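Local structure of PTS-dependent dihydroxyacetone kinase operon regulatory protein (Escherichia coli, 4LRZ) at residues Leu205-Ile217 and Gln226-Leu238. The protein positively regulates transcription of the dhaKLM operon from a sigma-70 promoter and represses its own expression. Sequence-based numbering, arbitrary orientation.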
loop_
_atom_site.group_PDB
_atom_site.type_symbol
_atom_site.label_atom_id
_atom_site.label_comp_id
_atom_site.label_asym_id
_atom_site.label_seq_id
_atom_site.Cartn_x
_atom_site.Cartn_y
_atom_site.Cartn_z
ATOM N N LEU F 205 13.597 13.795 -11.514
ATOM C CA LEU F 205 14.806 13.187 -12.037
ATOM C C LEU F 205 14.933 13.375 -13.557
ATOM O O LEU F 205 16.027 13.722 -14.080
ATOM C CB LEU F 205 14.855 11.723 -11.627
ATOM C CG LEU F 205 16.084 10.970 -12.091
ATOM C CD1 LEU F 205 17.389 11.712 -11.647
ATOM C CD2 LEU F 205 15.999 9.584 -11.504
ATOM N N ASN F 206 13.817 13.183 -14.263
ATOM C CA ASN F 206 13.808 13.312 -15.723
ATOM C C ASN F 206 14.062 14.708 -16.218
ATOM O O ASN F 206 14.893 14.893 -17.102
ATOM C CB ASN F 206 12.553 12.699 -16.342
ATOM C CG ASN F 206 12.606 11.184 -16.309
ATOM O OD1 ASN F 206 13.689 10.607 -16.307
ATOM N ND2 ASN F 206 11.457 10.535 -16.260
ATOM N N ALA F 207 13.398 15.684 -15.605
ATOM C CA ALA F 207 13.626 17.082 -15.900
ATOM C C ALA F 207 15.084 17.470 -15.636
ATOM O O ALA F 207 15.692 18.161 -16.441
ATOM C CB ALA F 207 12.652 17.955 -15.110
ATOM N N LEU F 208 15.673 17.016 -14.533
ATOM C CA LEU F 208 17.087 17.294 -14.300
ATOM C C LEU F 208 17.910 16.770 -15.459
ATOM O O LEU F 208 18.681 17.518 -16.035
ATOM C CB LEU F 208 17.590 16.686 -12.977
ATOM C CG LEU F 208 18.884 17.146 -12.291
ATOM C CD1 LEU F 208 19.050 18.672 -12.320
ATOM C CD2 LEU F 208 18.896 16.643 -10.817
ATOM N N LEU F 209 17.743 15.494 -15.785
ATOM C CA LEU F 209 18.469 14.843 -16.879
ATOM C C LEU F 209 18.316 15.523 -18.264
ATOM O O LEU F 209 19.290 15.650 -18.992
ATOM C CB LEU F 209 18.078 13.366 -16.990
ATOM C CG LEU F 209 18.447 12.512 -15.766
ATOM C CD1 LEU F 209 17.613 11.258 -15.792
ATOM C CD2 LEU F 209 19.937 12.172 -15.783
ATOM N N GLU F 210 17.111 15.950 -18.618
ATOM C CA GLU F 210 16.900 16.601 -19.900
ATOM C C GLU F 210 17.514 17.995 -19.991
ATOM O O GLU F 210 17.901 18.412 -21.082
ATOM C CB GLU F 210 15.421 16.719 -20.220
ATOM C CG GLU F 210 14.702 15.373 -20.218
ATOM C CD GLU F 210 13.159 15.518 -20.212
ATOM O OE1 GLU F 210 12.640 16.667 -20.268
ATOM O OE2 GLU F 210 12.474 14.472 -20.147
ATOM N N SER F 211 17.583 18.715 -18.871
ATOM C CA SER F 211 17.979 20.119 -18.922
ATOM C C SER F 211 19.404 20.415 -18.489
ATOM O O SER F 211 19.886 21.535 -18.669
ATOM C CB SER F 211 16.972 21.016 -18.186
ATOM O OG SER F 211 16.825 20.603 -16.843
ATOM N N MET F 212 20.110 19.427 -17.959
ATOM C CA MET F 212 21.467 19.690 -17.465
ATOM C C MET F 212 22.509 19.665 -18.574
ATOM O O MET F 212 22.212 19.246 -19.674
ATOM C CB MET F 212 21.862 18.720 -16.349
ATOM C CG MET F 212 22.327 17.369 -16.805
ATOM S SD MET F 212 22.197 16.199 -15.432
ATOM C CE MET F 212 21.845 14.719 -16.274
ATOM N N ASP F 213 23.731 20.077 -18.257
ATOM C CA ASP F 213 24.816 20.120 -19.251
ATOM C C ASP F 213 25.591 18.841 -19.394
ATOM O O ASP F 213 25.948 18.464 -20.493
ATOM C CB ASP F 213 25.800 21.255 -18.964
ATOM C CG ASP F 213 25.318 22.601 -19.489
ATOM O OD1 ASP F 213 24.402 22.638 -20.348
ATOM O OD2 ASP F 213 25.857 23.628 -19.030
ATOM N N ASP F 214 25.843 18.156 -18.297
ATOM C CA ASP F 214 26.651 16.957 -18.365
ATOM C C ASP F 214 25.889 15.860 -19.074
ATOM O O ASP F 214 24.666 15.803 -18.990
ATOM C CB ASP F 214 27.033 16.496 -16.957
ATOM C CG ASP F 214 27.967 17.478 -16.251
ATOM O OD1 ASP F 214 28.943 17.944 -16.905
ATOM O OD2 ASP F 214 27.705 17.793 -15.058
ATOM N N GLY F 215 26.618 15.006 -19.781
ATOM C CA GLY F 215 26.082 13.726 -20.224
ATOM C C GLY F 215 25.985 12.808 -19.023
ATOM O O GLY F 215 26.806 12.896 -18.109
ATOM N N VAL F 216 24.976 11.952 -18.991
ATOM C CA VAL F 216 24.886 10.964 -17.916
ATOM C C VAL F 216 24.394 9.587 -18.324
ATOM O O VAL F 216 23.473 9.444 -19.146
ATOM C CB VAL F 216 24.244 11.492 -16.557
ATOM C CG1 VAL F 216 23.627 12.850 -16.694
ATOM C CG2 VAL F 216 23.299 10.457 -15.891
ATOM N N ILE F 217 25.044 8.582 -17.751
ATOM C CA ILE F 217 24.702 7.196 -17.939
ATOM C C ILE F 217 24.673 6.625 -16.543
ATOM O O ILE F 217 25.544 6.928 -15.727
ATOM C CB ILE F 217 25.797 6.499 -18.764
ATOM C CG1 ILE F 217 25.691 6.920 -20.214
ATOM C CG2 ILE F 217 25.624 5.008 -18.772
ATOM C CD1 ILE F 217 27.022 7.306 -20.806
ATOM N N GLN F 226 19.977 2.256 -16.299
ATOM C CA GLN F 226 18.727 2.772 -15.755
ATOM C C GLN F 226 18.326 4.064 -16.420
ATOM O O GLN F 226 17.129 4.302 -16.590
ATOM C CB GLN F 226 18.758 2.955 -14.212
ATOM C CG GLN F 226 18.972 1.648 -13.463
ATOM C CD GLN F 226 17.930 0.613 -13.835
ATOM O OE1 GLN F 226 18.245 -0.371 -14.533
ATOM N NE2 GLN F 226 16.668 0.836 -13.414
ATOM N N PHE F 227 19.300 4.908 -16.739
ATOM C CA PHE F 227 19.034 6.144 -17.454
ATOM C C PHE F 227 20.240 6.630 -18.226
ATOM O O PHE F 227 21.397 6.332 -17.858
ATOM C CB PHE F 227 18.451 7.280 -16.583
ATOM C CG PHE F 227 19.170 7.536 -15.257
ATOM C CD1 PHE F 227 20.235 8.438 -15.177
ATOM C CD2 PHE F 227 18.677 6.963 -14.066
ATOM C CE1 PHE F 227 20.863 8.722 -13.931
ATOM C CE2 PHE F 227 19.278 7.201 -12.830
ATOM C CZ PHE F 227 20.377 8.091 -12.752
ATOM N N ILE F 228 19.950 7.362 -19.297
ATOM C CA ILE F 228 20.951 8.011 -20.136
ATOM C C ILE F 228 20.299 9.244 -20.753
ATOM O O ILE F 228 19.170 9.170 -21.246
ATOM C CB ILE F 228 21.473 7.032 -21.234
ATOM C CG1 ILE F 228 22.591 7.664 -22.045
ATOM C CG2 ILE F 228 20.335 6.568 -22.182
ATOM C CD1 ILE F 228 23.263 6.678 -23.012
ATOM N N ASN F 229 20.972 10.386 -20.720
ATOM C CA ASN F 229 20.364 11.584 -21.305
ATOM C C ASN F 229 20.804 11.767 -22.754
ATOM O O ASN F 229 21.703 11.063 -23.196
ATOM C CB ASN F 229 20.511 12.859 -20.444
ATOM C CG ASN F 229 21.963 13.335 -20.258
ATOM O OD1 ASN F 229 22.180 14.324 -19.563
ATOM N ND2 ASN F 229 22.935 12.616 -20.787
ATOM N N ALA F 230 20.149 12.666 -23.491
ATOM C CA ALA F 230 20.484 12.910 -24.901
ATOM C C ALA F 230 21.975 13.145 -25.124
ATOM O O ALA F 230 22.553 12.590 -26.050
ATOM C CB ALA F 230 19.647 14.087 -25.474
ATOM N N GLN F 231 22.576 13.941 -24.241
ATOM C CA GLN F 231 23.970 14.352 -24.318
ATOM C C GLN F 231 24.930 13.158 -24.267
ATOM O O GLN F 231 25.904 13.102 -25.033
ATOM C CB GLN F 231 24.294 15.353 -23.186
ATOM C CG GLN F 231 23.366 16.601 -23.055
ATOM C CD GLN F 231 22.013 16.354 -22.326
ATOM O OE1 GLN F 231 21.141 15.606 -22.802
ATOM N NE2 GLN F 231 21.829 17.029 -21.179
ATOM N N ALA F 232 24.670 12.207 -23.366
ATOM C CA ALA F 232 25.542 11.035 -23.229
ATOM C C ALA F 232 25.398 10.088 -24.426
ATOM O O ALA F 232 26.341 9.392 -24.809
ATOM C CB ALA F 232 25.253 10.301 -21.959
ATOM N N ALA F 233 24.205 10.069 -25.000
ATOM C CA ALA F 233 23.867 9.099 -26.009
ATOM C C ALA F 233 24.441 9.497 -27.364
ATOM O O ALA F 233 24.756 8.627 -28.176
ATOM C CB ALA F 233 22.362 8.935 -26.091
ATOM N N ARG F 234 24.562 10.799 -27.623
ATOM C CA ARG F 234 25.204 11.245 -28.863
ATOM C C ARG F 234 26.719 11.032 -28.793
ATOM O O ARG F 234 27.295 10.447 -29.713
ATOM C CB ARG F 234 24.825 12.684 -29.251
ATOM C CG ARG F 234 25.185 13.752 -28.231
ATOM C CD ARG F 234 25.147 15.181 -28.815
ATOM N NE ARG F 234 24.924 16.169 -27.746
ATOM C CZ ARG F 234 23.724 16.518 -27.260
ATOM N NH1 ARG F 234 22.605 15.976 -27.745
ATOM N NH2 ARG F 234 23.635 17.417 -26.281
ATOM N N VAL F 235 27.334 11.462 -27.681
ATOM C CA VAL F 235 28.778 11.332 -27.436
ATOM C C VAL F 235 29.273 9.881 -27.501
ATOM O O VAL F 235 30.198 9.571 -28.256
ATOM C CB VAL F 235 29.180 11.969 -26.104
ATOM C CG1 VAL F 235 30.580 11.566 -25.730
ATOM C CG2 VAL F 235 29.044 13.496 -26.156
ATOM N N LEU F 236 28.640 8.993 -26.740
ATOM C CA LEU F 236 29.032 7.588 -26.699
ATOM C C LEU F 236 28.388 6.795 -27.819
ATOM O O LEU F 236 28.423 5.563 -27.816
ATOM C CB LEU F 236 28.652 6.964 -25.352
ATOM C CG LEU F 236 29.314 7.586 -24.128
ATOM C CD1 LEU F 236 28.942 6.791 -22.932
ATOM C CD2 LEU F 236 30.829 7.652 -24.287
ATOM N N ARG F 237 27.824 7.515 -28.784
ATOM C CA ARG F 237 27.017 6.934 -29.841
ATOM C C ARG F 237 26.248 5.650 -29.441
ATOM O O ARG F 237 26.421 4.570 -30.023
ATOM C CB ARG F 237 27.847 6.770 -31.103
ATOM C CG ARG F 237 28.191 8.112 -31.758
ATOM C CD ARG F 237 28.900 7.927 -33.076
ATOM N NE ARG F 237 30.014 6.984 -32.959
ATOM C CZ ARG F 237 30.032 5.759 -33.490
ATOM N NH1 ARG F 237 28.991 5.297 -34.195
ATOM N NH2 ARG F 237 31.105 4.996 -33.310
ATOM N N LEU F 238 25.412 5.794 -28.415
ATOM C CA LEU F 238 24.462 4.758 -28.045
ATOM C C LEU F 238 23.057 5.146 -28.480
ATOM O O LEU F 238 22.736 6.335 -28.594
ATOM C CB LEU F 238 24.504 4.475 -26.537
ATOM C CG LEU F 238 25.675 3.639 -26.002
ATOM C CD1 LEU F 238 25.493 3.339 -24.491
ATOM C CD2 LEU F 238 25.868 2.339 -26.809
#
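The carbonyl oxygen of V216 is met by two groups of the neighbouring chain segment: the backbone N of N229 gives it a hydrogen bond, 3.1 Å from V216 O and in the plane of that carbonyl, and the CA-H of I228 makes a weaker CA-H...O contact to V216 O, with an angle of 153° at the hydrogen. I228 ends strand 225-228 and N229 is the N-cap residue of helix 230-235. The side chain of N229 points toward segment 205-217, with CG between backbone N and carbonyl carbon (chi1 65°). Its amide is thereby set among L209 O, D214 O and V216 N, while CB rests 3.4 Å from L209 O. Cut back to alanine, N229 would probably leave these three backbone groups without the amide set among them. Q231, bent at chi2, adds a weak bond from NE2 to M212 O (2.7 Å, 124°). In the PAS fold of this sensor region, long helix 174-211 leads into an antiparallel sheet of strand order 2-1-5-4-3, whose first hairpin is the one met here. The F227 ring packs against L209 of that helix and V216 of the partner strand: V216 CG2 reaches the ring edge at CE1 (3.6 Å), whereas L209 crosses the side chain at about a right angle, its CD2 3.8 Å from F227 CD1. On the sheet face carrying I217 and I228, these side chains run alongside each other, CG1 to CG1 3.7 Å. E210 OE1 forms a salt bridge with K289 NZ of the second subunit.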